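Local atomic coordinates of 2-dehydropantoate 2-reductase (PDB entry 3WFI), a protein that acts as an NAD-dependent D-mandelate dehydrogenase that interconverts D-mandelate and its 2-keto acid, and belongs to the ketopantoate reductase family. Residues I124-W129 against Y182-K187; L149-D154 against A158-L163; T220-F225 against E240-C245. One frame throughout, in Å; residues are numbered along the deposited sequence.

Contact 1. Residues I124-W129 against Y182-K187; sequences IGNTMW and YSIYRK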
loop_
_atom_site.group_PDB
_atom_site.type_symbol
_atom_site.label_atom_id
_atom_site.label_comp_id
_atom_site.label_asym_id
_atom_site.label_seq_id
_atom_site.Cartn_x
_atom_site.Cartn_y
_atom_site.Cartn_z
ATOM N N ILE B 124 -1.376 20.521 24.906
ATOM C CA ILE B 124 -1.420 20.617 23.447
ATOM C C ILE B 124 -2.280 21.804 23.074
ATOM O O ILE B 124 -3.284 22.073 23.737
ATOM C CB ILE B 124 -1.994 19.341 22.812
ATOM C CG1 ILE B 124 -3.292 18.903 23.505
ATOM C CG2 ILE B 124 -0.971 18.226 22.887
ATOM C CD1 ILE B 124 -4.088 17.890 22.713
ATOM N N GLY B 125 -1.889 22.520 22.024
ATOM C CA GLY B 125 -2.653 23.678 21.606
ATOM C C GLY B 125 -2.535 24.074 20.144
ATOM O O GLY B 125 -1.736 23.527 19.386
ATOM N N ASN B 126 -3.378 25.023 19.765
ATOM C CA ASN B 126 -3.367 25.619 18.435
ATOM C C ASN B 126 -3.183 27.096 18.615
ATOM O O ASN B 126 -3.719 27.667 19.560
ATOM C CB ASN B 126 -4.700 25.368 17.704
ATOM C CG ASN B 126 -4.933 23.904 17.389
ATOM O OD1 ASN B 126 -6.070 23.444 17.315
ATOM N ND2 ASN B 126 -3.854 23.159 17.201
ATOM N N THR B 127 -2.434 27.723 17.716
ATOM C CA THR B 127 -2.309 29.176 17.722
ATOM C C THR B 127 -2.865 29.743 16.413
ATOM O O THR B 127 -2.612 29.197 15.343
ATOM C CB THR B 127 -0.860 29.658 17.949
ATOM O OG1 THR B 127 -0.803 31.081 17.752
ATOM C CG2 THR B 127 0.120 28.978 16.991
ATOM N N MET B 128 -3.639 30.820 16.519
ATOM C CA MET B 128 -4.223 31.478 15.349
ATOM C C MET B 128 -3.590 32.846 15.084
ATOM O O MET B 128 -4.052 33.598 14.226
ATOM C CB MET B 128 -5.751 31.584 15.493
ATOM C CG MET B 128 -6.488 30.370 14.923
ATOM S SD MET B 128 -7.170 29.126 16.050
ATOM C CE MET B 128 -5.991 29.000 17.385
ATOM N N TRP B 129 -2.515 33.152 15.809
ATOM C CA TRP B 129 -1.705 34.339 15.546
ATOM C C TRP B 129 -0.966 34.199 14.225
ATOM O O TRP B 129 -0.762 33.088 13.758
ATOM C CB TRP B 129 -0.686 34.541 16.681
ATOM C CG TRP B 129 -1.323 34.966 17.948
ATOM C CD1 TRP B 129 -1.697 34.165 18.996
ATOM C CD2 TRP B 129 -1.688 36.299 18.306
ATOM N NE1 TRP B 129 -2.270 34.929 19.985
ATOM C CE2 TRP B 129 -2.275 36.241 19.585
ATOM C CE3 TRP B 129 -1.588 37.540 17.661
ATOM C CZ2 TRP B 129 -2.749 37.382 20.243
ATOM C CZ3 TRP B 129 -2.050 38.671 18.317
ATOM C CH2 TRP B 129 -2.626 38.583 19.595
ATOM N N TYR B 182 -9.306 15.917 20.311
ATOM C CA TYR B 182 -10.206 15.368 19.313
ATOM C C TYR B 182 -9.939 15.985 17.960
ATOM O O TYR B 182 -9.817 15.261 16.976
ATOM C CB TYR B 182 -11.659 15.628 19.697
ATOM C CG TYR B 182 -12.687 15.002 18.758
ATOM C CD1 TYR B 182 -13.355 13.839 19.102
ATOM C CD2 TYR B 182 -12.998 15.597 17.533
ATOM C CE1 TYR B 182 -14.309 13.288 18.267
ATOM C CE2 TYR B 182 -13.943 15.050 16.674
ATOM C CZ TYR B 182 -14.599 13.889 17.049
ATOM O OH TYR B 182 -15.523 13.330 16.199
ATOM N N SER B 183 -9.831 17.316 17.907
ATOM C CA SER B 183 -9.713 18.007 16.629
ATOM C C SER B 183 -8.359 17.730 15.983
ATOM O O SER B 183 -8.252 17.674 14.753
ATOM C CB SER B 183 -9.988 19.520 16.757
ATOM O OG SER B 183 -8.786 20.250 16.738
ATOM N N ILE B 184 -7.336 17.506 16.809
ATOM C CA ILE B 184 -6.011 17.128 16.327
ATOM C C ILE B 184 -6.059 15.703 15.704
ATOM O O ILE B 184 -5.430 15.442 14.670
ATOM C CB ILE B 184 -4.933 17.165 17.462
ATOM C CG1 ILE B 184 -4.668 18.556 18.054
ATOM C CG2 ILE B 184 -3.611 16.539 17.005
ATOM C CD1 ILE B 184 -5.373 19.753 17.473
ATOM N N TYR B 185 -6.787 14.781 16.334
ATOM C CA TYR B 185 -6.965 13.434 15.754
ATOM C C TYR B 185 -7.748 13.494 14.453
ATOM O O TYR B 185 -7.374 12.852 13.489
ATOM C CB TYR B 185 -7.619 12.466 16.741
ATOM C CG TYR B 185 -6.652 11.485 17.401
ATOM C CD1 TYR B 185 -6.292 11.616 18.738
ATOM C CD2 TYR B 185 -6.133 10.389 16.687
ATOM C CE1 TYR B 185 -5.420 10.696 19.336
ATOM C CE2 TYR B 185 -5.266 9.469 17.271
ATOM C CZ TYR B 185 -4.913 9.613 18.587
ATOM O OH TYR B 185 -4.050 8.666 19.106
ATOM N N ARG B 186 -8.797 14.312 14.416
ATOM C CA ARG B 186 -9.614 14.469 13.207
ATOM C C ARG B 186 -8.796 15.028 12.050
ATOM O O ARG B 186 -8.860 14.530 10.924
ATOM C CB ARG B 186 -10.803 15.396 13.505
ATOM C CG ARG B 186 -11.731 15.686 12.331
ATOM C CD ARG B 186 -13.037 16.241 12.891
ATOM N NE ARG B 186 -13.998 16.706 11.897
ATOM C CZ ARG B 186 -13.971 17.897 11.307
ATOM N NH1 ARG B 186 -12.976 18.752 11.534
ATOM N NH2 ARG B 186 -14.939 18.223 10.453
ATOM N N LYS B 187 -8.018 16.071 12.322
ATOM C CA LYS B 187 -7.102 16.594 11.322
ATOM C C LYS B 187 -6.068 15.533 10.877
ATOM O O LYS B 187 -5.713 15.457 9.704
ATOM C CB LYS B 187 -6.400 17.845 11.856
ATOM C CG LYS B 187 -5.308 18.410 10.953
ATOM C CD LYS B 187 -5.827 18.721 9.555
ATOM C CE LYS B 187 -4.764 19.407 8.702
ATOM N NZ LYS B 187 -5.012 19.190 7.243
#
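The amide nitrogen ND2 of Asn-126, which faces the terminal methyl of Ile-184 across the contact, is held by two weak hydrogen bonds. One goes back to its own strand: ND2 lies 3.1 Å from Gly-125 O, but the N-H bends badly, to 120° at the hydrogen. The other goes to OD1 of Asn-105 in the same chain, a residue seen to bind NAD(+). With CG set opposite the carbonyl carbon (chi1 -66°), the amide reaches out from strand 122-127 towards helix 180-191.

Ile-184 approaches from the opposite direction. Its CD1 comes up beyond the end of the amide, 3.7 Å from Asn-126 ND2 and 3.8 Å from Asn-126 OD1, so that the methyl sits almost equally far from the two terminal atoms. In the model chi2 is -3°, nearly eclipsing CD1 with CA, an unusual setting that may be approximate. Beside it, OG of Ser-183 remains 4.2 Å from OD1 of Asn-126, too far for a direct bond.

The strand belongs to the Rossmann-type sheet and the helix to the C-terminal domain, so the two segments meet across the interdomain cleft, where coenzyme and substrate lie in this family. A methyl against an amide, with no polar bond joining the segments, implies a light contact, which might allow small shifts between the domains.

Contact 2. Residues L149-D154 against A158-L163; sequences LQNLGD and AAAKKL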
loop_
_atom_site.group_PDB
_atom_site.type_symbol
_atom_site.label_atom_id
_atom_site.label_comp_id
_atom_site.label_asym_id
_atom_site.label_seq_id
_atom_site.Cartn_x
_atom_site.Cartn_y
_atom_site.Cartn_z
ATOM N N LEU B 149 -5.841 25.677 24.079
ATOM C CA LEU B 149 -4.966 24.626 24.610
ATOM C C LEU B 149 -5.680 23.690 25.562
ATOM O O LEU B 149 -6.710 24.042 26.147
ATOM C CB LEU B 149 -3.718 25.241 25.279
ATOM C CG LEU B 149 -3.889 26.086 26.552
ATOM C CD1 LEU B 149 -3.996 25.211 27.798
ATOM C CD2 LEU B 149 -2.731 27.059 26.716
ATOM N N GLN B 150 -5.120 22.490 25.699
ATOM C CA GLN B 150 -5.714 21.432 26.490
ATOM C C GLN B 150 -4.658 20.615 27.225
ATOM O O GLN B 150 -3.578 20.367 26.699
ATOM C CB GLN B 150 -6.509 20.496 25.580
ATOM C CG GLN B 150 -7.334 19.471 26.343
ATOM C CD GLN B 150 -8.278 18.686 25.461
ATOM O OE1 GLN B 150 -8.226 18.776 24.231
ATOM N NE2 GLN B 150 -9.181 17.931 26.093
ATOM N N ASN B 151 -4.995 20.189 28.435
ATOM C CA ASN B 151 -4.183 19.232 29.173
ATOM C C ASN B 151 -4.266 17.838 28.547
ATOM O O ASN B 151 -5.331 17.393 28.145
ATOM C CB ASN B 151 -4.605 19.163 30.652
ATOM C CG ASN B 151 -6.050 18.725 30.832
ATOM O OD1 ASN B 151 -6.972 19.429 30.428
ATOM N ND2 ASN B 151 -6.251 17.561 31.431
ATOM N N LEU B 152 -3.139 17.153 28.472
ATOM C CA LEU B 152 -3.143 15.708 28.212
ATOM C C LEU B 152 -3.285 14.823 29.442
ATOM O O LEU B 152 -3.753 13.694 29.321
ATOM C CB LEU B 152 -1.890 15.297 27.470
ATOM C CG LEU B 152 -1.844 15.869 26.070
ATOM C CD1 LEU B 152 -0.565 15.407 25.407
ATOM C CD2 LEU B 152 -3.045 15.419 25.267
ATOM N N GLY B 153 -2.880 15.294 30.611
ATOM C CA GLY B 153 -2.964 14.442 31.796
ATOM C C GLY B 153 -4.278 14.584 32.534
ATOM O O GLY B 153 -4.804 15.686 32.673
ATOM N N ASP B 154 -4.780 13.461 33.043
ATOM C CA ASP B 154 -6.054 13.414 33.759
ATOM C C ASP B 154 -6.008 14.375 34.919
ATOM O O ASP B 154 -4.997 14.455 35.613
ATOM C CB ASP B 154 -6.302 12.005 34.332
ATOM C CG ASP B 154 -6.545 10.948 33.268
ATOM O OD1 ASP B 154 -6.998 11.249 32.139
ATOM O OD2 ASP B 154 -6.318 9.770 33.588
ATOM N N ALA B 158 -7.619 22.382 35.541
ATOM C CA ALA B 158 -7.364 23.606 36.302
ATOM C C ALA B 158 -5.985 24.171 35.983
ATOM O O ALA B 158 -5.844 25.368 35.747
ATOM C CB ALA B 158 -7.494 23.343 37.800
ATOM N N ALA B 159 -4.990 23.295 35.920
ATOM C CA ALA B 159 -3.645 23.687 35.521
ATOM C C ALA B 159 -3.597 24.256 34.081
ATOM O O ALA B 159 -2.892 25.220 33.816
ATOM C CB ALA B 159 -2.688 22.518 35.674
ATOM N N ALA B 160 -4.345 23.650 33.168
ATOM C CA ALA B 160 -4.423 24.139 31.791
ATOM C C ALA B 160 -5.072 25.522 31.742
ATOM O O ALA B 160 -4.644 26.389 30.976
ATOM C CB ALA B 160 -5.186 23.155 30.915
ATOM N N LYS B 161 -6.096 25.728 32.571
ATOM C CA LYS B 161 -6.778 27.022 32.633
ATOM C C LYS B 161 -5.858 28.120 33.164
ATOM O O LYS B 161 -5.879 29.245 32.653
ATOM C CB LYS B 161 -8.081 26.927 33.437
ATOM C CG LYS B 161 -9.181 26.190 32.678
ATOM C CD LYS B 161 -10.377 25.856 33.555
ATOM C CE LYS B 161 -11.358 24.957 32.814
ATOM N NZ LYS B 161 -12.487 24.509 33.681
ATOM N N LYS B 162 -5.044 27.798 34.169
ATOM C CA LYS B 162 -4.042 28.749 34.677
ATOM C C LYS B 162 -2.975 29.072 33.643
ATOM O O LYS B 162 -2.563 30.226 33.500
ATOM C CB LYS B 162 -3.377 28.199 35.942
ATOM C CG LYS B 162 -4.318 28.158 37.127
ATOM C CD LYS B 162 -3.553 27.739 38.376
ATOM C CE LYS B 162 -4.467 27.121 39.417
ATOM N NZ LYS B 162 -3.663 26.504 40.500
ATOM N N LEU B 163 -2.507 28.052 32.933
ATOM C CA LEU B 163 -1.562 28.255 31.855
ATOM C C LEU B 163 -2.158 29.213 30.810
ATOM O O LEU B 163 -1.491 30.155 30.371
ATOM C CB LEU B 163 -1.186 26.917 31.221
ATOM C CG LEU B 163 -0.214 26.931 30.050
ATOM C CD1 LEU B 163 1.026 27.733 30.413
ATOM C CD2 LEU B 163 0.157 25.514 29.624
#
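Leu-149 starts the contact by spreading its two methyls over helix 157-168. Its CG occupies the crowded position between the backbone N and the carbonyl carbon (chi1 66°). CD1 settles on Ala-160, 3.5 Å from the carbonyl O and 3.9 Å from CB of that residue, while CD2 of Leu-149 lies 4.2 Å from CG of Leu-163, the two leucine side chains crossing at a slant. Gln-150 turns the other way, and its OE1 accepts a hydrogen bond from the backbone N of His-181, at the start of helix 180-191.

Strand and helix run roughly antiparallel, at 150° with axes 7.5 Å apart, as the first two elements of a beta-alpha-beta crossover that returns through the parallel strand 174-176. The small side chain of Ala-160 is consistent with this closeness.

At Asn-151 the two backbones are nearest, CA to CA with Ala-160: CB of Ala-160 stands 4.0 Å from CB of Asn-151 and also buries the backbone N of Asn-151, which has no hydrogen-bonding partner in the model. The Asn-151 side chain instead ties down the turn that follows. ND2 donates to Gly-153 O at 2.7 Å; the acceptor lies in the amide plane, but the donor sits 35° above the carbonyl plane. A weak second bond from ND2 reaches OE2 of Glu-157.

Contact 3. Residues T220-F225 against E240-C245; sequences TIVNEF and EVIAHC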
loop_
_atom_site.group_PDB
_atom_site.type_symbol
_atom_site.label_atom_id
_atom_site.label_comp_id
_atom_site.label_asym_id
_atom_site.label_seq_id
_atom_site.Cartn_x
_atom_site.Cartn_y
_atom_site.Cartn_z
ATOM N N THR B 220 -10.937 2.530 6.038
ATOM C CA THR B 220 -10.101 1.584 6.759
ATOM C C THR B 220 -9.050 2.320 7.586
ATOM O O THR B 220 -8.820 1.978 8.755
ATOM C CB THR B 220 -9.423 0.588 5.787
ATOM O OG1 THR B 220 -10.424 -0.089 5.022
ATOM C CG2 THR B 220 -8.611 -0.449 6.530
ATOM N N ILE B 221 -8.403 3.314 6.987
ATOM C CA ILE B 221 -7.369 4.076 7.693
ATOM C C ILE B 221 -7.960 4.840 8.878
ATOM O O ILE B 221 -7.404 4.812 9.986
ATOM C CB ILE B 221 -6.599 5.026 6.748
ATOM C CG1 ILE B 221 -5.733 4.218 5.798
ATOM C CG2 ILE B 221 -5.722 5.999 7.541
ATOM C CD1 ILE B 221 -5.341 4.970 4.533
ATOM N N VAL B 222 -9.097 5.498 8.668
ATOM C CA VAL B 222 -9.717 6.281 9.738
ATOM C C VAL B 222 -10.096 5.374 10.916
ATOM O O VAL B 222 -9.952 5.754 12.076
ATOM C CB VAL B 222 -10.940 7.071 9.232
ATOM C CG1 VAL B 222 -11.716 7.671 10.387
ATOM C CG2 VAL B 222 -10.504 8.166 8.277
ATOM N N ASN B 223 -10.540 4.154 10.619
ATOM C CA ASN B 223 -10.857 3.210 11.689
ATOM C C ASN B 223 -9.657 2.814 12.511
ATOM O O ASN B 223 -9.765 2.622 13.715
ATOM C CB ASN B 223 -11.591 1.987 11.150
ATOM C CG ASN B 223 -13.072 2.186 11.164
ATOM O OD1 ASN B 223 -13.700 2.119 12.219
ATOM N ND2 ASN B 223 -13.646 2.425 10.007
ATOM N N GLU B 224 -8.497 2.717 11.871
ATOM C CA GLU B 224 -7.260 2.455 12.595
ATOM C C GLU B 224 -6.915 3.627 13.526
ATOM O O GLU B 224 -6.633 3.421 14.708
ATOM C CB GLU B 224 -6.099 2.162 11.624
ATOM C CG GLU B 224 -6.289 0.886 10.822
ATOM C CD GLU B 224 -5.111 0.530 9.932
ATOM O OE1 GLU B 224 -4.114 1.282 9.912
ATOM O OE2 GLU B 224 -5.210 -0.495 9.221
ATOM N N PHE B 225 -6.943 4.844 13.000
ATOM C CA PHE B 225 -6.770 6.056 13.826
ATOM C C PHE B 225 -7.731 6.056 15.028
ATOM O O PHE B 225 -7.337 6.346 16.163
ATOM C CB PHE B 225 -7.011 7.326 12.986
ATOM C CG PHE B 225 -5.806 7.808 12.213
ATOM C CD1 PHE B 225 -5.322 7.106 11.118
ATOM C CD2 PHE B 225 -5.171 9.014 12.564
ATOM C CE1 PHE B 225 -4.230 7.572 10.391
ATOM C CE2 PHE B 225 -4.080 9.482 11.845
ATOM C CZ PHE B 225 -3.618 8.763 10.751
ATOM N N GLU B 240 -18.401 10.863 10.528
ATOM C CA GLU B 240 -18.137 12.286 10.294
ATOM C C GLU B 240 -16.704 12.494 9.849
ATOM O O GLU B 240 -16.450 13.203 8.869
ATOM C CB GLU B 240 -18.437 13.127 11.528
ATOM C CG GLU B 240 -18.494 14.627 11.260
ATOM C CD GLU B 240 -17.129 15.293 11.050
ATOM O OE1 GLU B 240 -16.134 14.931 11.733
ATOM O OE2 GLU B 240 -17.046 16.199 10.194
ATOM N N VAL B 241 -15.767 11.857 10.541
ATOM C CA VAL B 241 -14.359 12.025 10.188
ATOM C C VAL B 241 -14.078 11.548 8.764
ATOM O O VAL B 241 -13.373 12.225 8.011
ATOM C CB VAL B 241 -13.421 11.376 11.220
ATOM C CG1 VAL B 241 -11.977 11.390 10.732
ATOM C CG2 VAL B 241 -13.540 12.109 12.546
ATOM N N ILE B 242 -14.655 10.406 8.387
ATOM C CA ILE B 242 -14.555 9.907 7.025
ATOM C C ILE B 242 -15.104 10.943 6.033
ATOM O O ILE B 242 -14.451 11.266 5.035
ATOM C CB ILE B 242 -15.289 8.557 6.852
ATOM C CG1 ILE B 242 -14.539 7.456 7.603
ATOM C CG2 ILE B 242 -15.391 8.184 5.379
ATOM C CD1 ILE B 242 -15.341 6.192 7.857
ATOM N N ALA B 243 -16.297 11.461 6.304
ATOM C CA ALA B 243 -16.897 12.493 5.429
ATOM C C ALA B 243 -15.988 13.720 5.332
ATOM O O ALA B 243 -15.815 14.303 4.255
ATOM C CB ALA B 243 -18.278 12.891 5.932
ATOM N N HIS B 244 -15.372 14.081 6.451
ATOM C CA HIS B 244 -14.452 15.227 6.479
ATOM C C HIS B 244 -13.209 14.998 5.604
ATOM O O HIS B 244 -12.781 15.889 4.863
ATOM C CB HIS B 244 -14.046 15.536 7.920
ATOM C CG HIS B 244 -13.103 16.692 8.046
ATOM N ND1 HIS B 244 -13.413 17.953 7.591
ATOM C CD2 HIS B 244 -11.864 16.783 8.589
ATOM C CE1 HIS B 244 -12.403 18.772 7.836
ATOM N NE2 HIS B 244 -11.445 18.084 8.427
ATOM N N CYS B 245 -12.621 13.805 5.697
ATOM C CA CYS B 245 -11.546 13.414 4.787
ATOM C C CYS B 245 -11.997 13.518 3.322
ATOM O O CYS B 245 -11.270 14.061 2.478
ATOM C CB CYS B 245 -11.097 11.978 5.083
ATOM S SG CYS B 245 -10.260 11.780 6.666
#
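Of residues 220-225, Val-222 alone comes within van der Waals distance of 240-245, and it meets three residues there. The tight part of the contact surrounds its two methyls. CG1, opposite the backbone N at a chi1 of 170°, meets CG1 of Val-241 at 3.7 Å, the shortest approach between the segments. The other methyl, CG2, turns to the sulfur side and lies 4.0 Å from SG of Cys-245. Between these two, CG1 of Ile-242 comes across the branch point itself, 4.0 Å from CB of Val-222. The valine thus sits in a notch between Val-241 and Cys-245, one turn apart, with Ile-242 alongside, and both valines cross each other obliquely rather than lying side by side. All of this is apolar, and Val-222, Val-241 and Cys-245 are buried. On the inner side Val-241 also touches Cys-189 of helix 180-191, and Cys-245 touches Thr-193 in a loop.

The outer side is much looser. Ile-242 is partly exposed, and ND2 of Asn-223 stays 4.7 Å from CD1 of Ile-242. That amide turns back to its own helix, where ND2 donates a hydrogen bond to Ala-219 O.

The axes come no closer than 9.9 Å and their directions differ by 131°; the branched side chains occupy the space between the helices, whose nearest CA atoms, of Val-222 and Ile-242, are 6.6 Å apart. Such oblique, roughly antiparallel pairing of consecutive helices through aliphatic side chains builds the all-helical C-terminal domain of the ketopantoate reductase family.

Contact 2 is nested within the loop closed by contact 1, and contact 3 follows both along the chain. Contacts 1 and 2 have centres about 14 Å apart and share the large mixed sheet, where strands 122-127 and 147-151 are antiparallel neighbours; Ile-124 O lies 2.7 Å from Gln-150 N, a probable hydrogen bond. Contact 1 is also linked to contact 3, about 17 Å away between centres, by a salt bridge from Arg-186 NE to Glu-240 OE1. Contacts 2 and 3, with centres about 27 Å apart, do not touch. Contact 1 therefore stands between the core of the Rossmann-type domain and that of the helical domain, at the cleft separating them.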